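PDB 2BJR: MFP2B, which probably enhances the polymerisation of major sperm protein that drives amoeboid motility in Ascaris sperm, and carries a bound zinc ion. Local coordinates for residues T10-P15 with P19-P24; G54-S59 with G75-L80; P314-V319 with E323-A328. All blocks are in the same frame, centred on the assembly; numbering follows the deposited sequence.

Interaction 1. Residues T10-P15 with P19-P24. With SO4 (sulfate ion), chain D.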
loop_
_atom_site.group_PDB
_atom_site.type_symbol
_atom_site.label_atom_id
_atom_site.label_comp_id
_atom_site.label_asym_id
_atom_site.label_seq_id
_atom_site.Cartn_x
_atom_site.Cartn_y
_atom_site.Cartn_z
ATOM N N THR A 10 5.803 14.591 -11.296
ATOM C CA THR A 10 6.748 13.622 -11.794
ATOM C C THR A 10 6.056 12.307 -12.047
ATOM O O THR A 10 5.520 11.674 -11.115
ATOM C CB THR A 10 7.888 13.357 -10.812
ATOM O OG1 THR A 10 8.674 14.532 -10.649
ATOM C CG2 THR A 10 8.862 12.358 -11.382
ATOM N N TRP A 11 6.141 11.888 -13.297
ATOM C CA TRP A 11 5.694 10.582 -13.736
ATOM C C TRP A 11 6.944 9.770 -13.949
ATOM O O TRP A 11 7.652 9.898 -14.968
ATOM C CB TRP A 11 4.839 10.705 -15.019
ATOM C CG TRP A 11 3.572 11.422 -14.736
ATOM C CD1 TRP A 11 3.345 12.743 -14.888
ATOM C CD2 TRP A 11 2.356 10.868 -14.206
ATOM N NE1 TRP A 11 2.061 13.047 -14.523
ATOM C CE2 TRP A 11 1.432 11.913 -14.103
ATOM C CE3 TRP A 11 1.940 9.588 -13.859
ATOM C CZ2 TRP A 11 0.132 11.737 -13.625
ATOM C CZ3 TRP A 11 0.641 9.414 -13.420
ATOM C CH2 TRP A 11 -0.244 10.482 -13.288
ATOM N N ALA A 12 7.248 8.935 -12.971
ATOM C CA ALA A 12 8.485 8.208 -12.944
ATOM C C ALA A 12 8.520 7.020 -13.845
ATOM O O ALA A 12 7.507 6.394 -14.119
ATOM C CB ALA A 12 8.814 7.772 -11.482
ATOM N N PHE A 13 9.726 6.661 -14.251
ATOM C CA PHE A 13 10.020 5.565 -15.159
ATOM C C PHE A 13 9.576 4.264 -14.555
ATOM O O PHE A 13 9.988 3.899 -13.424
ATOM C CB PHE A 13 11.542 5.539 -15.390
ATOM C CG PHE A 13 12.049 4.377 -16.212
ATOM C CD1 PHE A 13 11.583 4.148 -17.506
ATOM C CD2 PHE A 13 13.044 3.549 -15.704
ATOM C CE1 PHE A 13 12.088 3.100 -18.264
ATOM C CE2 PHE A 13 13.540 2.499 -16.454
ATOM C CZ PHE A 13 13.064 2.280 -17.731
ATOM N N GLY A 14 8.796 3.516 -15.322
ATOM C CA GLY A 14 8.136 2.320 -14.802
ATOM C C GLY A 14 8.250 1.112 -15.681
ATOM O O GLY A 14 7.313 0.761 -16.358
ATOM N N PRO A 15 9.402 0.484 -15.725
ATOM C CA PRO A 15 9.560 -0.670 -16.597
ATOM C C PRO A 15 8.691 -1.836 -16.101
ATOM O O PRO A 15 8.780 -2.253 -14.931
ATOM C CB PRO A 15 11.066 -0.963 -16.552
ATOM C CG PRO A 15 11.570 -0.224 -15.396
ATOM C CD PRO A 15 10.614 0.808 -14.962
ATOM N N PRO A 19 10.906 -3.753 -10.493
ATOM C CA PRO A 19 10.385 -3.066 -9.296
ATOM C C PRO A 19 9.958 -1.646 -9.507
ATOM O O PRO A 19 10.377 -0.976 -10.463
ATOM C CB PRO A 19 11.538 -3.163 -8.304
ATOM C CG PRO A 19 12.317 -4.324 -8.728
ATOM C CD PRO A 19 12.265 -4.279 -10.267
ATOM N N PHE A 20 9.074 -1.165 -8.613
ATOM C CA PHE A 20 8.572 0.174 -8.696
ATOM C C PHE A 20 9.656 1.188 -8.491
ATOM O O PHE A 20 10.612 0.934 -7.775
ATOM C CB PHE A 20 7.472 0.463 -7.653
ATOM C CG PHE A 20 6.123 -0.070 -8.032
ATOM C CD1 PHE A 20 5.852 -1.432 -7.902
ATOM C CD2 PHE A 20 5.163 0.775 -8.505
ATOM C CE1 PHE A 20 4.650 -1.912 -8.243
ATOM C CE2 PHE A 20 3.954 0.323 -8.858
ATOM C CZ PHE A 20 3.685 -1.048 -8.718
ATOM N N PRO A 21 9.475 2.357 -9.094
ATOM C CA PRO A 21 10.333 3.509 -8.790
ATOM C C PRO A 21 10.147 3.993 -7.343
ATOM O O PRO A 21 9.180 3.614 -6.659
ATOM C CB PRO A 21 9.848 4.571 -9.755
ATOM C CG PRO A 21 8.371 4.126 -10.110
ATOM C CD PRO A 21 8.425 2.677 -10.084
ATOM N N ASP A 22 11.043 4.874 -6.906
ATOM C CA ASP A 22 10.897 5.474 -5.589
ATOM C C ASP A 22 9.598 6.186 -5.407
ATOM O O ASP A 22 9.073 6.837 -6.320
ATOM C CB ASP A 22 11.988 6.516 -5.332
ATOM C CG ASP A 22 13.359 5.910 -5.156
ATOM O OD1 ASP A 22 13.565 4.685 -4.980
ATOM O OD2 ASP A 22 14.332 6.675 -5.203
ATOM N N ASN A 23 9.081 6.098 -4.195
ATOM C CA ASN A 23 7.939 6.904 -3.784
ATOM C C ASN A 23 6.701 6.975 -4.722
ATOM O O ASN A 23 6.196 8.053 -5.029
ATOM C CB ASN A 23 8.421 8.313 -3.472
ATOM C CG ASN A 23 9.461 8.308 -2.389
ATOM O OD1 ASN A 23 9.136 8.099 -1.214
ATOM N ND2 ASN A 23 10.697 8.443 -2.768
ATOM N N PRO A 24 6.184 5.831 -5.136
ATOM C CA PRO A 24 5.019 5.828 -6.031
ATOM C C PRO A 24 3.741 6.269 -5.300
ATOM O O PRO A 24 3.651 6.119 -4.060
ATOM C CB PRO A 24 4.967 4.374 -6.491
ATOM C CG PRO A 24 5.425 3.649 -5.269
ATOM C CD PRO A 24 6.611 4.477 -4.793
HETATM S S SO4 D . 12.514 8.502 -12.592
HETATM O O1 SO4 D . 13.962 8.736 -12.777
HETATM O O2 SO4 D . 12.383 7.132 -12.089
HETATM O O3 SO4 D . 12.016 9.465 -11.597
HETATM O O4 SO4 D . 11.825 8.752 -13.868
#

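Interaction 2. Residues G54-S59 with G75-L80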
loop_
_atom_site.group_PDB
_atom_site.type_symbol
_atom_site.label_atom_id
_atom_site.label_comp_id
_atom_site.label_asym_id
_atom_site.label_seq_id
_atom_site.Cartn_x
_atom_site.Cartn_y
_atom_site.Cartn_z
ATOM N N GLY A 54 6.953 -8.487 -6.511
ATOM C CA GLY A 54 7.961 -7.469 -6.390
ATOM C C GLY A 54 8.167 -6.567 -7.583
ATOM O O GLY A 54 9.000 -5.662 -7.521
ATOM N N VAL A 55 7.377 -6.768 -8.626
ATOM C CA VAL A 55 7.484 -5.975 -9.848
ATOM C C VAL A 55 6.168 -5.447 -10.341
ATOM O O VAL A 55 5.098 -5.892 -9.909
ATOM C CB VAL A 55 8.150 -6.827 -11.004
ATOM C CG1 VAL A 55 9.472 -7.381 -10.507
ATOM C CG2 VAL A 55 7.248 -7.912 -11.446
ATOM N N ILE A 56 6.260 -4.470 -11.251
ATOM C CA ILE A 56 5.121 -3.774 -11.822
ATOM C C ILE A 56 4.317 -4.683 -12.759
ATOM O O ILE A 56 4.867 -5.278 -13.707
ATOM C CB ILE A 56 5.608 -2.515 -12.635
ATOM C CG1 ILE A 56 6.254 -1.478 -11.730
ATOM C CG2 ILE A 56 4.464 -1.868 -13.433
ATOM C CD1 ILE A 56 6.945 -0.320 -12.531
ATOM N N GLU A 57 3.013 -4.766 -12.492
ATOM C CA GLU A 57 2.014 -5.164 -13.472
ATOM C C GLU A 57 1.097 -3.969 -13.600
ATOM O O GLU A 57 1.089 -3.070 -12.741
ATOM C CB GLU A 57 1.275 -6.409 -13.013
ATOM C CG GLU A 57 2.125 -7.677 -13.102
ATOM C CD GLU A 57 1.363 -8.985 -12.902
ATOM O OE1 GLU A 57 0.128 -9.002 -12.918
ATOM O OE2 GLU A 57 2.009 -10.031 -12.732
ATOM N N CYS A 58 0.347 -3.872 -14.688
ATOM C CA CYS A 58 -0.491 -2.730 -14.906
ATOM C C CYS A 58 -1.637 -3.021 -15.877
ATOM O O CYS A 58 -1.655 -4.055 -16.556
ATOM C CB CYS A 58 0.334 -1.534 -15.371
ATOM S SG CYS A 58 1.342 -1.943 -16.842
ATOM N N SER A 59 -2.599 -2.118 -15.892
ATOM C CA SER A 59 -3.830 -2.229 -16.671
ATOM C C SER A 59 -4.307 -0.879 -17.148
ATOM O O SER A 59 -4.417 0.064 -16.353
ATOM C CB SER A 59 -4.932 -2.880 -15.837
ATOM O OG SER A 59 -6.149 -2.987 -16.560
ATOM N N GLY A 75 7.470 -1.832 -23.314
ATOM C CA GLY A 75 8.257 -2.239 -22.157
ATOM C C GLY A 75 8.072 -1.399 -20.887
ATOM O O GLY A 75 8.447 -1.866 -19.808
ATOM N N GLN A 76 7.528 -0.189 -21.023
ATOM C CA GLN A 76 7.451 0.742 -19.904
ATOM C C GLN A 76 6.212 1.637 -19.893
ATOM O O GLN A 76 5.648 2.039 -20.949
ATOM C CB GLN A 76 8.738 1.575 -19.744
ATOM C CG GLN A 76 9.264 2.313 -20.976
ATOM C CD GLN A 76 10.107 1.440 -21.932
ATOM O OE1 GLN A 76 10.096 1.686 -23.148
ATOM N NE2 GLN A 76 10.814 0.425 -21.403
ATOM N N ILE A 77 5.771 1.908 -18.653
ATOM C CA ILE A 77 4.766 2.890 -18.362
ATOM C C ILE A 77 5.377 3.900 -17.413
ATOM O O ILE A 77 6.575 3.839 -17.141
ATOM C CB ILE A 77 3.536 2.235 -17.700
ATOM C CG1 ILE A 77 3.933 1.442 -16.442
ATOM C CG2 ILE A 77 2.821 1.312 -18.677
ATOM C CD1 ILE A 77 2.798 1.366 -15.419
ATOM N N GLN A 78 4.572 4.827 -16.950
ATOM C CA GLN A 78 5.013 5.742 -15.886
ATOM C C GLN A 78 4.116 5.579 -14.662
ATOM O O GLN A 78 2.923 5.277 -14.828
ATOM C CB GLN A 78 5.013 7.165 -16.369
ATOM C CG GLN A 78 6.149 7.441 -17.356
ATOM C CD GLN A 78 5.928 8.675 -18.172
ATOM O OE1 GLN A 78 5.079 8.669 -19.035
ATOM N NE2 GLN A 78 6.730 9.710 -17.954
ATOM N N VAL A 79 4.718 5.763 -13.484
ATOM C CA VAL A 79 4.015 5.727 -12.185
ATOM C C VAL A 79 4.197 7.050 -11.501
ATOM O O VAL A 79 5.325 7.624 -11.446
ATOM C CB VAL A 79 4.518 4.563 -11.326
ATOM C CG1 VAL A 79 3.793 4.509 -9.949
ATOM C CG2 VAL A 79 4.292 3.259 -12.082
ATOM N N LEU A 80 3.092 7.630 -11.104
ATOM C CA LEU A 80 3.126 8.901 -10.401
ATOM C C LEU A 80 4.024 8.768 -9.170
ATOM O O LEU A 80 3.972 7.759 -8.445
ATOM C CB LEU A 80 1.752 9.302 -9.964
ATOM C CG LEU A 80 1.565 10.708 -9.381
ATOM C CD1 LEU A 80 1.994 11.794 -10.376
ATOM C CD2 LEU A 80 0.100 10.867 -9.040
#

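Interaction 3. Residues P314-V319 with E323-A328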
loop_
_atom_site.group_PDB
_atom_site.type_symbol
_atom_site.label_atom_id
_atom_site.label_comp_id
_atom_site.label_asym_id
_atom_site.label_seq_id
_atom_site.Cartn_x
_atom_site.Cartn_y
_atom_site.Cartn_z
ATOM N N PRO A 314 0.209 -10.304 10.098
ATOM C CA PRO A 314 1.564 -10.591 10.555
ATOM C C PRO A 314 1.513 -11.432 11.852
ATOM O O PRO A 314 0.677 -11.157 12.696
ATOM C CB PRO A 314 2.160 -9.177 10.859
ATOM C CG PRO A 314 1.198 -8.217 10.333
ATOM C CD PRO A 314 -0.147 -8.893 10.381
ATOM N N ALA A 315 2.432 -12.371 12.025
ATOM C CA ALA A 315 2.403 -13.283 13.176
ATOM C C ALA A 315 3.785 -13.826 13.436
ATOM O O ALA A 315 4.499 -14.197 12.516
ATOM C CB ALA A 315 1.458 -14.404 12.920
ATOM N N VAL A 316 4.167 -13.861 14.705
ATOM C CA VAL A 316 5.352 -14.551 15.124
ATOM C C VAL A 316 4.927 -15.979 15.471
ATOM O O VAL A 316 4.028 -16.186 16.304
ATOM C CB VAL A 316 5.941 -13.870 16.375
ATOM C CG1 VAL A 316 7.131 -14.621 16.872
ATOM C CG2 VAL A 316 6.304 -12.416 16.082
ATOM N N LEU A 317 5.565 -16.945 14.831
ATOM C CA LEU A 317 5.367 -18.364 15.069
ATOM C C LEU A 317 6.412 -18.857 16.054
ATOM O O LEU A 317 7.507 -18.304 16.127
ATOM C CB LEU A 317 5.557 -19.154 13.771
ATOM C CG LEU A 317 4.400 -19.166 12.773
ATOM C CD1 LEU A 317 4.158 -17.788 12.246
ATOM C CD2 LEU A 317 4.676 -20.159 11.663
ATOM N N ILE A 318 6.064 -19.906 16.796
ATOM C CA ILE A 318 7.025 -20.644 17.601
ATOM C C ILE A 318 7.358 -21.949 16.890
ATOM O O ILE A 318 6.494 -22.803 16.743
ATOM C CB ILE A 318 6.444 -20.969 19.000
ATOM C CG1 ILE A 318 5.980 -19.704 19.708
ATOM C CG2 ILE A 318 7.461 -21.728 19.835
ATOM C CD1 ILE A 318 7.043 -18.642 19.859
ATOM N N VAL A 319 8.593 -22.071 16.427
ATOM C CA VAL A 319 9.076 -23.196 15.644
ATOM C C VAL A 319 10.375 -23.698 16.278
ATOM O O VAL A 319 11.352 -22.941 16.416
ATOM C CB VAL A 319 9.373 -22.754 14.192
ATOM C CG1 VAL A 319 10.047 -23.898 13.365
ATOM C CG2 VAL A 319 8.141 -22.313 13.542
ATOM N N GLU A 323 11.286 -18.103 18.201
ATOM C CA GLU A 323 10.381 -17.078 17.694
ATOM C C GLU A 323 10.816 -16.641 16.303
ATOM O O GLU A 323 11.988 -16.399 16.102
ATOM C CB GLU A 323 10.446 -15.882 18.602
ATOM C CG GLU A 323 9.925 -16.154 20.009
ATOM C CD GLU A 323 10.444 -15.200 21.052
ATOM O OE1 GLU A 323 11.419 -14.483 20.794
ATOM O OE2 GLU A 323 9.841 -15.177 22.150
ATOM N N ILE A 324 9.869 -16.491 15.380
ATOM C CA ILE A 324 10.178 -16.188 13.979
ATOM C C ILE A 324 8.982 -15.549 13.302
ATOM O O ILE A 324 7.870 -16.064 13.360
ATOM C CB ILE A 324 10.664 -17.438 13.245
ATOM C CG1 ILE A 324 11.000 -17.150 11.771
ATOM C CG2 ILE A 324 9.649 -18.564 13.334
ATOM C CD1 ILE A 324 12.172 -16.278 11.620
ATOM N N LEU A 325 9.218 -14.404 12.653
ATOM C CA LEU A 325 8.161 -13.627 12.053
ATOM C C LEU A 325 7.752 -14.138 10.649
ATOM O O LEU A 325 8.591 -14.264 9.741
ATOM C CB LEU A 325 8.579 -12.170 11.981
ATOM C CG LEU A 325 7.610 -11.194 11.357
ATOM C CD1 LEU A 325 6.321 -11.153 12.155
ATOM C CD2 LEU A 325 8.151 -9.775 11.227
ATOM N N GLY A 326 6.454 -14.398 10.520
ATOM C CA GLY A 326 5.836 -14.755 9.244
ATOM C C GLY A 326 4.388 -14.290 9.170
ATOM O O GLY A 326 4.072 -13.133 9.422
ATOM N N LYS A 327 3.501 -15.159 8.744
ATOM C CA LYS A 327 2.138 -14.704 8.442
ATOM C C LYS A 327 1.108 -15.689 9.009
ATOM O O LYS A 327 1.428 -16.854 9.222
ATOM C CB LYS A 327 2.001 -14.520 6.917
ATOM C CG LYS A 327 1.907 -15.882 6.114
ATOM C CD LYS A 327 2.054 -15.647 4.598
ATOM C CE LYS A 327 1.949 -16.972 3.805
ATOM N NZ LYS A 327 0.501 -17.420 3.670
ATOM N N ALA A 328 -0.138 -15.248 9.187
ATOM C CA ALA A 328 -1.233 -16.154 9.598
ATOM C C ALA A 328 -2.529 -15.687 8.982
ATOM O O ALA A 328 -2.725 -14.486 8.702
ATOM C CB ALA A 328 -1.386 -16.189 11.128
#

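Interaction 1. Residues T10-P15 with P19-P24
Pro21 lays CB and CG of its ring against the methyl of Ala12 and the carbonyl O of Phe13. The ring carbon CB lies 3.8 Å from the methyl CB of Ala12, and its CG is 3.7 Å from the carbonyl O of Phe13. One edge of the proline therefore meets both an apolar methyl and a peptide oxygen, and no hydrogen bond joins the two segments: the direct contact between them is van der Waals packing over a small area.

The side chain of Phe13 takes no direct part in this packing, although its carbonyl O does. With CG anti to the backbone N (chi1 174°), the ring lies beside its own carbonyl carbon, where one face receives CD of Pro15, 3.6 Å above the plane and offset toward the rim. The backbone amide of Phe13 is used by a sulfate, probably left from the crystallisation liquor: N donates to O4 of the ion at 3.0 Å with an N-H...O angle of 155°, while a second approach, to O2, is weak. The methyl of Ala12 lies beside the same ion, with CB 3.6 Å from sulfate O3, so it touches both the anion and Pro21.

The strand 10-15 is an outermost strand of the six-stranded antiparallel sheet, and its inner neighbour is 76-81, to which Thr10 and Ala12 are bonded through the backbone. After the turn, the chain runs as an irregular loop toward strand 34-40, and Phe20 brings its ring against Tyr34. Asp22 makes salt bridges with Lys83 and Arg199. The loop thus lies along the edge strand, and through Phe20 and Asp22 reaches Ser268 and Arg199 of the second cytosolic motility protein region.

Interaction 2. Residues G54-S59 with G75-L80
Ile77 points its CD1 methyl at Cys58 and Ile56 across one face of the six-stranded antiparallel sheet that holds strands 55-62 and 76-81. The two strands are not neighbours in it: strands 34-40 and 43-52 lie between them in the sheet order. Their short segments run at 93° to each other, a measure of how far the sheet turns, with axes 9.2 Å apart at closest approach, so side chains alone bridge the gap.

All the contacts are apolar and buried. Val79 adds an outlying one, its CG2 standing 4.5 Å from CD1 of Ile56. The branches of Ile56 and Ile77 slide past each other in opposite directions, with CG2 of Ile56 4.1 Å from CD1 of Ile77. Phe20 packs on Ile56, and Ile16 on Cys58.

No hydrogen bond spans the segments; the backbone bonds of Glu57 and Ser59 go to Trp50 and Arg48 on the adjacent strand 43-52.

The closest approach is at the cysteine. Its SG sits between the backbone N and the carbonyl carbon (chi1 54°), which sets the sulfur against Ile77: CD1 of Ile77 lies 3.8 Å from CB of Cys58 and 3.9 Å from its SG.

Interaction 3. Residues P314-V319 with E323-A328
Val316 and Leu325 meet at about a right angle on one face of a beta hairpin, with CG2 of Val316 4.1 Å from CD1 of Leu325. Leucine CG stands anti to the backbone N (chi1 179°), and the same CD1 also reaches back over the carbonyl O of Ala315, at 3.6 Å. Farther toward the turn on this face, Ile318 and Glu323 lie side by side and point the same way, CD1 of the isoleucine touching the glutamate CG. The carboxylate goes on to a salt bridge with Arg216.

Ala315, Leu317 and Ile324 occupy the other face. Ile324 packs its CG2 methyl against both Leu317 and Val319; Val319 crosses it obliquely, CG2 to CG2 at 4.0 Å. The CB atoms of Ala315 and Ala328 are 3.8 Å apart.

Four backbone bonds join the strands, made by the hydrogen-bonded pairs Ala315–Gly326 and Leu317–Ile324. From Gly326 N to Ala315 O the bond is 2.8 Å long and nearly straight at 166°, whereas the return bond, Ala315 N to Gly326 O, is longer at 3.2 Å.

The hairpin belongs to a larger antiparallel sheet, where 355-361 flanks strand 313-319 and 334-339 flanks strand 322-329. Trp286 of strand 282-288 covers Val316 and Leu325, while Ile337 of strand 334-339 packs on Leu317 and Ile324.

Overall arrangement
From the N terminus, interaction 1 comes first and closes the short turn between strand 10-15 and the loop that follows. Interaction 2 opens only after that turn is complete and closes a longer excursion, from strand 55-62 through a short strand and helix to strand 76-81. The two are in series, yet they touch, with centres 8 Å apart, because strands 10-15 and 76-81 are neighbours in one sheet: Ala12 N and Val79 O lie 2.8 Å apart, a probable hydrogen bond. Interaction 3, a tight hairpin, joins neighbouring strands 313-319 and 322-329 of a sheet in the second cytosolic motility protein region, its centre about 32 Å from each of the other two centres. No contact nests within another.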